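Local coordinates for purine-binding protein BAB2_0673 (Brucella melitensis biovar Abortus, PDB 3S99) that binds adenine and probably other purines such as guanine, and may take part in their uptake through an ABC-type system, at residues Y137-M146 and M293-T304; D180-V188 and Y346-P355. All blocks are in the same frame, centred on the assembly; numbering follows the deposited sequence.

Both contacts are partly buried, and each has exposed residues at its margin. Contact 1 joins two helices, 132-146 and 295-310, through apolar side chains and the aliphatic part of a lysine, with no hydrogen bond between them. Contact 2 joins strand 182-187, at one edge of the mixed sheet, to the last modelled residues of the chain. It is more polar: an aspartate, an indole, a phenol and a water carry much of it. The two do not share a helix or strand, but they touch where Phe181 packs on Ala143 and Ala144. Contact 1 lies away from the adenine site. Contact 2 comes closer to it, with the Trp187 side chain about 11 Å from the bound adenine.

Contact 1 (Y137-M146 and M293-T304)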
loop_
_atom_site.group_PDB
_atom_site.type_symbol
_atom_site.label_atom_id
_atom_site.label_comp_id
_atom_site.label_asym_id
_atom_site.label_seq_id
_atom_site.Cartn_x
_atom_site.Cartn_y
_atom_site.Cartn_z
ATOM N N TYR A 137 8.888 6.786 2.302
ATOM C CA TYR A 137 9.958 7.752 2.449
ATOM C C TYR A 137 10.476 7.735 3.865
ATOM O O TYR A 137 11.680 7.634 4.082
ATOM C CB TYR A 137 9.497 9.144 2.040
ATOM C CG TYR A 137 10.603 10.153 1.992
ATOM C CD1 TYR A 137 10.889 10.939 3.105
ATOM C CD2 TYR A 137 11.358 10.345 0.830
ATOM C CE1 TYR A 137 11.875 11.873 3.070
ATOM C CE2 TYR A 137 12.331 11.299 0.778
ATOM C CZ TYR A 137 12.595 12.045 1.897
ATOM O OH TYR A 137 13.579 12.972 1.869
ATOM N N VAL A 138 9.561 7.787 4.828
ATOM C CA VAL A 138 9.891 7.656 6.212
ATOM C C VAL A 138 10.656 6.368 6.511
ATOM O O VAL A 138 11.653 6.383 7.217
ATOM C CB VAL A 138 8.625 7.664 7.105
ATOM C CG1 VAL A 138 9.038 7.705 8.539
ATOM C CG2 VAL A 138 7.711 8.834 6.762
ATOM N N GLN A 139 10.201 5.236 5.946
ATOM C CA GLN A 139 10.916 3.993 6.170
ATOM C C GLN A 139 12.328 4.043 5.599
ATOM O O GLN A 139 13.237 3.413 6.134
ATOM C CB GLN A 139 10.101 2.782 5.612
ATOM C CG GLN A 139 8.770 2.652 6.331
ATOM C CD GLN A 139 7.911 1.439 6.010
ATOM O OE1 GLN A 139 7.083 1.072 6.838
ATOM N NE2 GLN A 139 8.058 0.847 4.813
ATOM N N GLY A 140 12.516 4.741 4.487
ATOM C CA GLY A 140 13.824 4.827 3.867
ATOM C C GLY A 140 14.769 5.605 4.766
ATOM O O GLY A 140 15.927 5.214 4.968
ATOM N N VAL A 141 14.264 6.700 5.332
ATOM C CA VAL A 141 15.041 7.490 6.289
ATOM C C VAL A 141 15.489 6.581 7.440
ATOM O O VAL A 141 16.661 6.567 7.818
ATOM C CB VAL A 141 14.237 8.682 6.815
ATOM C CG1 VAL A 141 14.981 9.361 7.971
ATOM C CG2 VAL A 141 13.960 9.683 5.667
ATOM N N ILE A 142 14.551 5.821 7.990
ATOM C CA ILE A 142 14.843 4.942 9.126
ATOM C C ILE A 142 15.855 3.889 8.708
ATOM O O ILE A 142 16.815 3.635 9.431
ATOM C CB ILE A 142 13.565 4.238 9.678
ATOM C CG1 ILE A 142 12.582 5.277 10.289
ATOM C CG2 ILE A 142 13.940 3.216 10.715
ATOM C CD1 ILE A 142 11.101 4.799 10.352
ATOM N N ALA A 143 15.636 3.285 7.543
ATOM C CA ALA A 143 16.500 2.238 7.058
ATOM C C ALA A 143 17.943 2.713 6.937
ATOM O O ALA A 143 18.862 2.001 7.320
ATOM C CB ALA A 143 16.007 1.693 5.724
ATOM N N ALA A 144 18.133 3.910 6.404
ATOM C CA ALA A 144 19.478 4.476 6.253
ATOM C C ALA A 144 20.152 4.809 7.590
ATOM O O ALA A 144 21.371 4.693 7.707
ATOM C CB ALA A 144 19.449 5.669 5.357
ATOM N N LYS A 145 19.374 5.213 8.599
ATOM C CA LYS A 145 19.918 5.351 9.950
ATOM C C LYS A 145 20.221 4.026 10.606
ATOM O O LYS A 145 21.186 3.967 11.338
ATOM C CB LYS A 145 19.012 6.161 10.881
ATOM C CG LYS A 145 18.834 7.605 10.468
ATOM C CD LYS A 145 20.126 8.377 10.573
ATOM C CE LYS A 145 19.927 9.886 10.439
ATOM N NZ LYS A 145 21.245 10.609 10.304
ATOM N N MET A 146 19.430 2.969 10.347
ATOM C CA MET A 146 19.598 1.712 11.052
ATOM C C MET A 146 20.604 0.735 10.410
ATOM O O MET A 146 21.342 0.031 11.112
ATOM C CB MET A 146 18.250 1.007 11.213
ATOM C CG MET A 146 17.197 1.782 12.073
ATOM S SD MET A 146 17.690 2.088 13.783
ATOM C CE MET A 146 17.865 0.383 14.343
ATOM N N MET A 293 14.381 1.037 17.849
ATOM C CA MET A 293 15.332 1.940 17.214
ATOM C C MET A 293 15.721 2.987 18.253
ATOM O O MET A 293 14.993 3.150 19.230
ATOM C CB MET A 293 14.689 2.590 15.978
ATOM C CG MET A 293 13.656 3.631 16.312
ATOM S SD MET A 293 12.821 4.444 14.945
ATOM C CE MET A 293 11.893 3.016 14.318
ATOM N N PRO A 294 16.879 3.660 18.080
ATOM C CA PRO A 294 17.258 4.695 19.044
ATOM C C PRO A 294 16.303 5.895 19.058
ATOM O O PRO A 294 15.625 6.165 18.065
ATOM C CB PRO A 294 18.674 5.104 18.597
ATOM C CG PRO A 294 19.188 3.944 17.816
ATOM C CD PRO A 294 17.982 3.355 17.145
ATOM N N ASP A 295 16.247 6.595 20.185
ATOM C CA ASP A 295 15.354 7.736 20.327
ATOM C C ASP A 295 15.530 8.830 19.262
ATOM O O ASP A 295 14.555 9.511 18.912
ATOM C CB ASP A 295 15.490 8.372 21.716
ATOM C CG ASP A 295 14.817 7.551 22.809
ATOM O OD1 ASP A 295 14.176 6.519 22.495
ATOM O OD2 ASP A 295 14.925 7.950 23.981
ATOM N N ASP A 296 16.755 9.022 18.771
ATOM C CA ASP A 296 16.978 10.076 17.783
ATOM C C ASP A 296 16.434 9.668 16.437
ATOM O O ASP A 296 16.050 10.524 15.654
ATOM C CB ASP A 296 18.453 10.494 17.658
ATOM C CG ASP A 296 19.319 9.414 17.059
ATOM O OD1 ASP A 296 19.571 9.436 15.828
ATOM O OD2 ASP A 296 19.728 8.516 17.821
ATOM N N VAL A 297 16.415 8.363 16.165
ATOM C CA VAL A 297 15.852 7.855 14.913
ATOM C C VAL A 297 14.322 7.968 14.940
ATOM O O VAL A 297 13.708 8.371 13.942
ATOM C CB VAL A 297 16.305 6.438 14.605
ATOM C CG1 VAL A 297 15.742 5.983 13.247
ATOM C CG2 VAL A 297 17.821 6.382 14.575
ATOM N N LYS A 298 13.714 7.663 16.092
ATOM C CA LYS A 298 12.277 7.908 16.302
ATOM C C LYS A 298 11.925 9.407 16.166
ATOM O O LYS A 298 10.950 9.769 15.516
ATOM C CB LYS A 298 11.867 7.355 17.684
ATOM C CG LYS A 298 10.498 7.753 18.175
ATOM C CD LYS A 298 10.116 6.999 19.465
ATOM C CE LYS A 298 9.204 7.853 20.344
ATOM N NZ LYS A 298 8.300 7.049 21.223
ATOM N N LYS A 299 12.724 10.292 16.745
ATOM C CA LYS A 299 12.478 11.722 16.630
ATOM C C LYS A 299 12.508 12.171 15.167
ATOM O O LYS A 299 11.674 12.950 14.737
ATOM C CB LYS A 299 13.505 12.507 17.456
ATOM C CG LYS A 299 13.363 14.014 17.322
ATOM C CD LYS A 299 14.233 14.793 18.295
ATOM C CE LYS A 299 14.557 16.163 17.690
ATOM N NZ LYS A 299 15.217 17.064 18.630
ATOM N N LEU A 300 13.448 11.636 14.396
ATOM C CA LEU A 300 13.576 11.991 12.989
ATOM C C LEU A 300 12.445 11.408 12.162
ATOM O O LEU A 300 11.910 12.078 11.277
ATOM C CB LEU A 300 14.954 11.568 12.450
ATOM C CG LEU A 300 15.163 11.812 10.946
ATOM C CD1 LEU A 300 14.972 13.309 10.637
ATOM C CD2 LEU A 300 16.535 11.301 10.519
ATOM N N ALA A 301 12.049 10.174 12.463
ATOM C CA ALA A 301 10.885 9.578 11.801
ATOM C C ALA A 301 9.643 10.418 12.049
ATOM O O ALA A 301 8.883 10.694 11.120
ATOM C CB ALA A 301 10.665 8.139 12.283
ATOM N N GLU A 302 9.419 10.799 13.307
ATOM C CA GLU A 302 8.299 11.703 13.661
ATOM C C GLU A 302 8.320 13.010 12.894
ATOM O O GLU A 302 7.296 13.444 12.360
ATOM C CB GLU A 302 8.311 12.035 15.145
ATOM C CG GLU A 302 7.878 10.874 16.024
ATOM C CD GLU A 302 8.257 11.025 17.507
ATOM O OE1 GLU A 302 8.967 11.988 17.904
ATOM O OE2 GLU A 302 7.831 10.150 18.283
ATOM N N GLU A 303 9.491 13.635 12.858
ATOM C CA GLU A 303 9.679 14.887 12.146
ATOM C C GLU A 303 9.422 14.725 10.657
ATOM O O GLU A 303 8.831 15.582 10.033
ATOM C CB GLU A 303 11.088 15.428 12.366
ATOM C CG GLU A 303 11.275 16.031 13.753
ATOM C CD GLU A 303 12.716 16.352 14.104
ATOM O OE1 GLU A 303 13.670 15.949 13.385
ATOM O OE2 GLU A 303 12.897 16.994 15.148
ATOM N N THR A 304 9.848 13.618 10.089
ATOM C CA THR A 304 9.660 13.407 8.655
ATOM C C THR A 304 8.187 13.220 8.297
ATOM O O THR A 304 7.700 13.810 7.330
ATOM C CB THR A 304 10.467 12.213 8.227
ATOM O OG1 THR A 304 11.796 12.423 8.716
ATOM C CG2 THR A 304 10.448 12.058 6.703
#
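Val141 and Leu300 cross at about a right angle, with Val141 CG1 3.6 Å from Leu300 CD2. The segment axes run nearly antiparallel, at 158°, and approach to 9.6 Å. Aliphatic packing makes up most of the interface. Ile142 reaches three neighbours by two branches. Its CD1 lies 3.9 Å from Ala301 CB, while CG2 meets Met293 CE and Val297 CG1. Val138 CG1 also rests on Ala301. The Lys145 chain bends at chi2 (-66°), which lays its CE against Leu300 CD2 at 3.7 Å; its CB packs on Val297.

Sulfur contacts close one end. Met146 and Pro294 reach toward each other tip to tip, SD to CD 3.6 Å, and the same SD touches Met293 CB.

At the other end, Thr304 CG2 meets the edge of the Tyr137 ring in its plane, 3.8 Å from CD1. The hydroxyl of Thr304 turns back to its own helix: OG1 donates to Leu300 O at 2.6 Å. Thr304 N reaches that oxygen from the opposite face of its plane.

Ile142 also touches Phe233 and Thr249, on strands 231-236 and 247-253. The arrangement is an antiparallel helix pair in which helix 132-146 lies on the mixed beta-sheet of this alpha/beta binding protein and helix 295-310 packs against it.

Contact 2 (D180-V188 and Y346-P355); sequences DFRVKVIWV and YVAGVDDKLP
Trp187 NE1 donates a hydrogen bond to Asp352 OD2, at 2.9 Å and 161°. The acceptor lies close to the indole plane, and the bond arrives on the syn side of the carboxylate, 20° out of its plane. Tyr346 OH donates to the same Asp352 OD2 at 2.7 Å and meets its anti lone pair, the one away from the other oxygen. The hydroxyl also sits at the indole edge, 3.4 Å from Trp187 CZ2. With CG turned anti to the backbone N (chi1 -169°), the Asp352 carboxylate reaches across to Val185 and the indole.

Next come the groups that hold the rings. Pro355 CG lies over one face of the indole and Val185 CG1 over the other, both toward the rim. Val350 CG1 sits over the centre of the Tyr346 ring.

Farther along the strand, a water accepts from Val183 N at 3.0 Å. It lies within donating distance of Gly349 O and Asp351 OD2. Outside the contact, Gln323 NE2 bonds to Val350 O and Asp352 O, and Tyr346 packs on helix 161-175.

The chain end is thus fastened to the sheet edge by side chains and water. Two donors on one oxygen should fix the carboxylate's rotation and probably favour its charged form.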
loop_
_atom_site.group_PDB
_atom_site.type_symbol
_atom_site.label_atom_id
_atom_site.label_comp_id
_atom_site.label_asym_id
_atom_site.label_seq_id
_atom_site.Cartn_x
_atom_site.Cartn_y
_atom_site.Cartn_z
ATOM N N ASP A 180 24.786 6.455 -0.527
ATOM C CA ASP A 180 25.224 5.211 -1.102
ATOM C C ASP A 180 24.313 4.039 -0.789
ATOM O O ASP A 180 24.637 2.930 -1.156
ATOM C CB ASP A 180 26.677 4.927 -0.669
ATOM C CG ASP A 180 27.648 5.925 -1.266
ATOM O OD1 ASP A 180 27.242 6.575 -2.242
ATOM O OD2 ASP A 180 28.795 6.076 -0.776
ATOM N N PHE A 181 23.148 4.295 -0.184
ATOM C CA PHE A 181 22.223 3.238 0.186
ATOM C C PHE A 181 21.839 2.395 -1.049
ATOM O O PHE A 181 21.608 2.937 -2.156
ATOM C CB PHE A 181 20.949 3.809 0.858
ATOM C CG PHE A 181 20.201 2.798 1.681
ATOM C CD1 PHE A 181 19.109 2.097 1.152
ATOM C CD2 PHE A 181 20.605 2.522 2.967
ATOM C CE1 PHE A 181 18.437 1.165 1.890
ATOM C CE2 PHE A 181 19.919 1.560 3.737
ATOM C CZ PHE A 181 18.835 0.882 3.197
ATOM N N ARG A 182 21.753 1.079 -0.845
ATOM C CA ARG A 182 21.356 0.162 -1.903
ATOM C C ARG A 182 20.180 -0.684 -1.464
ATOM O O ARG A 182 20.007 -0.948 -0.283
ATOM C CB ARG A 182 22.498 -0.789 -2.293
ATOM C CG ARG A 182 23.847 -0.142 -2.517
ATOM C CD ARG A 182 23.893 0.712 -3.756
ATOM N NE ARG A 182 25.137 1.490 -3.738
ATOM C CZ ARG A 182 25.440 2.475 -4.577
ATOM N NH1 ARG A 182 24.613 2.814 -5.569
ATOM N NH2 ARG A 182 26.592 3.119 -4.421
ATOM N N VAL A 183 19.367 -1.088 -2.440
ATOM C CA VAL A 183 18.371 -2.161 -2.259
ATOM C C VAL A 183 18.637 -3.327 -3.203
ATOM O O VAL A 183 19.133 -3.139 -4.316
ATOM C CB VAL A 183 16.924 -1.674 -2.488
ATOM C CG1 VAL A 183 16.519 -0.706 -1.370
ATOM C CG2 VAL A 183 16.794 -1.039 -3.861
ATOM N N LYS A 184 18.318 -4.534 -2.728
ATOM C CA LYS A 184 18.282 -5.736 -3.558
ATOM C C LYS A 184 16.819 -6.142 -3.698
ATOM O O LYS A 184 16.136 -6.384 -2.703
ATOM C CB LYS A 184 19.087 -6.866 -2.921
ATOM C CG LYS A 184 20.605 -6.600 -2.807
ATOM C CD LYS A 184 21.407 -7.918 -2.756
ATOM C CE LYS A 184 22.912 -7.701 -2.791
ATOM N NZ LYS A 184 23.459 -7.426 -1.435
ATOM N N VAL A 185 16.325 -6.201 -4.930
ATOM C CA VAL A 185 14.920 -6.478 -5.167
ATOM C C VAL A 185 14.709 -7.886 -5.656
ATOM O O VAL A 185 15.389 -8.324 -6.586
ATOM C CB VAL A 185 14.330 -5.527 -6.215
ATOM C CG1 VAL A 185 12.845 -5.810 -6.421
ATOM C CG2 VAL A 185 14.565 -4.086 -5.804
ATOM N N ILE A 186 13.764 -8.588 -5.040
ATOM C CA ILE A 186 13.293 -9.869 -5.573
ATOM C C ILE A 186 11.806 -9.742 -5.860
ATOM O O ILE A 186 11.073 -9.262 -4.998
ATOM C CB ILE A 186 13.523 -11.036 -4.590
ATOM C CG1 ILE A 186 15.021 -11.316 -4.457
ATOM C CG2 ILE A 186 12.796 -12.318 -5.098
ATOM C CD1 ILE A 186 15.370 -12.575 -3.618
ATOM N N TRP A 187 11.370 -10.136 -7.061
ATOM C CA TRP A 187 9.942 -10.046 -7.433
ATOM C C TRP A 187 9.234 -11.358 -7.134
ATOM O O TRP A 187 9.698 -12.385 -7.515
ATOM C CB TRP A 187 9.785 -9.683 -8.919
ATOM C CG TRP A 187 10.195 -8.292 -9.162
ATOM C CD1 TRP A 187 11.390 -7.872 -9.631
ATOM C CD2 TRP A 187 9.430 -7.122 -8.886
ATOM N NE1 TRP A 187 11.426 -6.497 -9.683
ATOM C CE2 TRP A 187 10.223 -6.012 -9.244
ATOM C CE3 TRP A 187 8.140 -6.899 -8.379
ATOM C CZ2 TRP A 187 9.777 -4.683 -9.095
ATOM C CZ3 TRP A 187 7.683 -5.590 -8.263
ATOM C CH2 TRP A 187 8.513 -4.492 -8.602
ATOM N N VAL A 188 8.101 -11.288 -6.442
ATOM C CA VAL A 188 7.261 -12.457 -6.117
ATOM C C VAL A 188 6.284 -12.758 -7.266
ATOM O O VAL A 188 5.849 -13.896 -7.462
ATOM C CB VAL A 188 6.460 -12.152 -4.792
ATOM C CG1 VAL A 188 5.344 -13.211 -4.509
ATOM C CG2 VAL A 188 7.416 -12.080 -3.631
ATOM N N TYR A 346 13.074 3.700 -12.555
ATOM C CA TYR A 346 13.650 3.821 -11.224
ATOM C C TYR A 346 14.428 5.113 -11.135
ATOM O O TYR A 346 14.867 5.638 -12.140
ATOM C CB TYR A 346 14.596 2.673 -10.910
ATOM C CG TYR A 346 13.936 1.368 -10.549
ATOM C CD1 TYR A 346 12.949 1.300 -9.558
ATOM C CD2 TYR A 346 14.315 0.193 -11.170
ATOM C CE1 TYR A 346 12.369 0.098 -9.226
ATOM C CE2 TYR A 346 13.753 -1.017 -10.827
ATOM C CZ TYR A 346 12.783 -1.067 -9.853
ATOM O OH TYR A 346 12.226 -2.293 -9.522
ATOM N N VAL A 347 14.613 5.612 -9.920
ATOM C CA VAL A 347 15.523 6.745 -9.694
ATOM C C VAL A 347 16.968 6.219 -9.642
ATOM O O VAL A 347 17.192 4.995 -9.551
ATOM C CB VAL A 347 15.161 7.553 -8.404
ATOM C CG1 VAL A 347 13.842 8.247 -8.561
ATOM C CG2 VAL A 347 15.148 6.654 -7.141
ATOM N N ALA A 348 17.942 7.137 -9.727
ATOM C CA ALA A 348 19.367 6.788 -9.599
ATOM C C ALA A 348 19.616 6.096 -8.268
ATOM O O ALA A 348 19.098 6.525 -7.212
ATOM C CB ALA A 348 20.265 8.040 -9.710
ATOM N N GLY A 349 20.402 5.025 -8.334
ATOM C CA GLY A 349 20.814 4.255 -7.161
ATOM C C GLY A 349 20.174 2.881 -7.055
ATOM O O GLY A 349 20.679 2.009 -6.320
ATOM N N VAL A 350 19.063 2.682 -7.757
ATOM C CA VAL A 350 18.398 1.395 -7.764
ATOM C C VAL A 350 19.132 0.507 -8.780
ATOM O O VAL A 350 19.528 0.963 -9.869
ATOM C CB VAL A 350 16.882 1.513 -8.102
ATOM C CG1 VAL A 350 16.209 0.121 -8.092
ATOM C CG2 VAL A 350 16.156 2.488 -7.116
ATOM N N ASP A 351 19.305 -0.759 -8.440
ATOM C CA ASP A 351 20.075 -1.669 -9.296
ATOM C C ASP A 351 19.196 -2.611 -10.140
ATOM O O ASP A 351 19.651 -3.179 -11.121
ATOM C CB ASP A 351 21.093 -2.416 -8.420
ATOM C CG ASP A 351 22.094 -1.451 -7.767
ATOM O OD1 ASP A 351 22.641 -0.581 -8.499
ATOM O OD2 ASP A 351 22.318 -1.534 -6.535
ATOM N N ASP A 352 17.923 -2.721 -9.785
ATOM C CA ASP A 352 16.995 -3.629 -10.455
ATOM C C ASP A 352 16.676 -3.231 -11.924
ATOM O O ASP A 352 16.751 -2.060 -12.305
ATOM C CB ASP A 352 15.725 -3.713 -9.615
ATOM C CG ASP A 352 14.788 -4.830 -10.057
ATOM O OD1 ASP A 352 15.270 -5.924 -10.409
ATOM O OD2 ASP A 352 13.572 -4.621 -10.019
ATOM N N LYS A 353 16.375 -4.224 -12.757
ATOM C CA LYS A 353 15.915 -3.960 -14.128
ATOM C C LYS A 353 14.416 -4.088 -14.079
ATOM O O LYS A 353 13.905 -5.127 -13.655
ATOM C CB LYS A 353 16.480 -4.967 -15.148
ATOM N N LEU A 354 13.711 -3.049 -14.508
ATOM C CA LEU A 354 12.266 -3.059 -14.427
ATOM C C LEU A 354 11.671 -4.003 -15.501
ATOM O O LEU A 354 11.952 -3.835 -16.697
ATOM C CB LEU A 354 11.711 -1.628 -14.526
ATOM C CG LEU A 354 10.402 -1.332 -13.774
ATOM C CD1 LEU A 354 10.363 -1.926 -12.376
ATOM C CD2 LEU A 354 10.195 0.165 -13.694
ATOM N N PRO A 355 10.887 -5.026 -15.062
ATOM C CA PRO A 355 10.158 -5.952 -15.965
ATOM C C PRO A 355 9.245 -5.270 -16.982
ATOM O O PRO A 355 9.563 -5.273 -18.174
ATOM C CB PRO A 355 9.314 -6.797 -15.001
ATOM C CG PRO A 355 10.064 -6.756 -13.682
ATOM C CD PRO A 355 10.724 -5.408 -13.637
HETATM O O HOH W 1 20.259 -0.512 -5.255
#